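Local coordinates for terminase subunit UL89 protein (Human herpesvirus 5, PDB 3N4P) that serves as the large subunit of the terminase motor that probably translocates viral DNA into empty capsids, represented here by its nuclease domain, at residues Gly86-His90 with Gln91-Tyr95. Residues are numbered along the deposited sequence; the frame is centred on the assembly and turned at random.
Sequences GAYRH and QFLIY
Four backbone hydrogen bonds tie Gly86 to Leu93 and Tyr88 to Gln91, the two hydrogen-bonded antiparallel pairs of a tight hairpin. Leu93 N donates to Gly86 O at 2.9 Å, and Gly86 N returns a longer bond to Leu93 O. At the loop end, Tyr88 N reaches Gln91 O at 2.7 Å, and Gln91 N donates to Tyr88 O, closing a type II' beta turn with Arg89 and His90 at its corners. Between these pairs, Ala87 and Phe92 form a non-hydrogen-bonded pair, where Ala87 CA makes a CA-H...O contact with Gln91 O (3.4 Å).

This two-residue hairpin joins strands 80-88 and 91-100 in the mixed sheet of the RNase H-like nuclease domain; strand 91-100 is flanked on its other edge by strand 204-211.

Apolar contact follows the strands' alternation. Tyr88 and Leu93 share a face, with Tyr88 CB 3.5 Å from Leu93 CD1; Ala87 CB lies more loosely beside Phe92 CD1 on the other. The Tyr95 ring comes against Gly86, CE2 lying 3.5 Å from Gly86 N.

Among polar side chains, Gln91 runs alongside the Tyr88 ring, planes 42° apart; its chain, extended beyond CG, carries OE1 to the ring edge near CD2 (3.8 Å). That oxygen bonds Tyr48 OH, while NE2 bonds Gly202 O, so both amide ends are fixed. His90 also lies beside Gln91, its buried, partnerless ND1 3.7 Å from Gln91 CG. Arg89 CG rests over the rim of one Tyr88 ring face, and its guanidinium turns edge-on, NH1 donating nearly in plane to Tyr88 OH (2.6 Å), which also bonds Glu42 of the second subunit.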
# COMPACT_ATOMS: atom_id res chain seq x y z
N GLY B 86 6.15 7.42 -12.31
CA GLY B 86 6.80 8.64 -11.79
C GLY B 86 7.62 8.24 -10.56
O GLY B 86 7.32 7.22 -9.93
N ALA B 87 8.57 9.07 -10.17
CA ALA B 87 9.39 8.75 -9.06
C ALA B 87 8.75 9.11 -7.73
O ALA B 87 7.98 10.08 -7.63
CB ALA B 87 10.76 9.37 -9.23
N TYR B 88 9.08 8.31 -6.71
CA TYR B 88 8.83 8.73 -5.34
C TYR B 88 10.01 8.37 -4.49
O TYR B 88 10.29 7.19 -4.34
CB TYR B 88 7.52 8.13 -4.78
CG TYR B 88 7.40 8.40 -3.33
CD1 TYR B 88 7.19 9.70 -2.87
CD2 TYR B 88 7.59 7.38 -2.37
CE1 TYR B 88 7.12 9.97 -1.53
CE2 TYR B 88 7.53 7.66 -1.02
CZ TYR B 88 7.30 8.97 -0.61
OH TYR B 88 7.26 9.30 0.73
N ARG B 89 10.68 9.39 -3.91
CA ARG B 89 12.00 9.26 -3.29
C ARG B 89 12.83 8.37 -4.18
O ARG B 89 12.91 8.64 -5.34
CB ARG B 89 11.91 8.71 -1.81
CG ARG B 89 10.84 9.43 -0.96
CD ARG B 89 10.69 8.97 0.53
NE ARG B 89 11.10 10.06 1.43
CZ ARG B 89 10.31 10.95 2.05
NH1 ARG B 89 8.99 10.92 1.91
NH2 ARG B 89 10.87 11.87 2.84
N HIS B 90 13.30 7.25 -3.65
CA HIS B 90 14.06 6.27 -4.43
C HIS B 90 13.18 5.18 -5.14
O HIS B 90 13.72 4.30 -5.81
CB HIS B 90 15.18 5.66 -3.54
CG HIS B 90 14.67 4.90 -2.35
ND1 HIS B 90 13.36 4.98 -1.92
CD2 HIS B 90 15.29 4.02 -1.52
CE1 HIS B 90 13.19 4.16 -0.89
NE2 HIS B 90 14.34 3.56 -0.63
N GLN B 91 11.85 5.28 -5.06
CA GLN B 91 10.94 4.30 -5.69
C GLN B 91 10.31 4.83 -6.94
O GLN B 91 10.42 6.01 -7.27
CB GLN B 91 9.87 3.85 -4.70
CG GLN B 91 10.51 3.14 -3.43
CD GLN B 91 9.52 2.93 -2.31
OE1 GLN B 91 9.00 3.88 -1.76
NE2 GLN B 91 9.25 1.68 -1.97
N PHE B 92 9.64 3.92 -7.64
CA PHE B 92 8.90 4.22 -8.86
C PHE B 92 7.53 3.71 -8.73
O PHE B 92 7.31 2.53 -8.38
CB PHE B 92 9.63 3.59 -10.02
CG PHE B 92 11.12 3.92 -9.98
CD1 PHE B 92 11.58 5.13 -10.50
CD2 PHE B 92 12.01 3.07 -9.36
CE1 PHE B 92 12.96 5.49 -10.44
CE2 PHE B 92 13.41 3.41 -9.27
CZ PHE B 92 13.87 4.65 -9.83
N LEU B 93 6.60 4.61 -9.02
CA LEU B 93 5.21 4.44 -8.76
C LEU B 93 4.41 4.24 -10.06
O LEU B 93 4.61 4.99 -11.00
CB LEU B 93 4.77 5.72 -8.12
CG LEU B 93 3.92 5.62 -6.89
CD1 LEU B 93 4.89 6.04 -5.84
CD2 LEU B 93 2.89 6.63 -6.97
N ILE B 94 3.53 3.25 -10.14
CA ILE B 94 2.81 3.01 -11.42
C ILE B 94 1.50 3.74 -11.28
O ILE B 94 0.71 3.42 -10.37
CB ILE B 94 2.55 1.52 -11.66
CG1 ILE B 94 3.86 0.79 -11.84
CG2 ILE B 94 1.64 1.25 -12.94
CD1 ILE B 94 3.62 -0.63 -11.57
N TYR B 95 1.32 4.77 -12.13
CA TYR B 95 0.12 5.58 -12.09
C TYR B 95 -1.01 5.09 -13.00
O TYR B 95 -2.20 5.41 -12.77
CB TYR B 95 0.47 7.04 -12.50
CG TYR B 95 1.31 7.81 -11.42
CD1 TYR B 95 0.80 8.04 -10.14
CD2 TYR B 95 2.61 8.24 -11.69
CE1 TYR B 95 1.53 8.73 -9.19
CE2 TYR B 95 3.38 8.97 -10.76
CZ TYR B 95 2.82 9.21 -9.51
OH TYR B 95 3.53 9.90 -8.57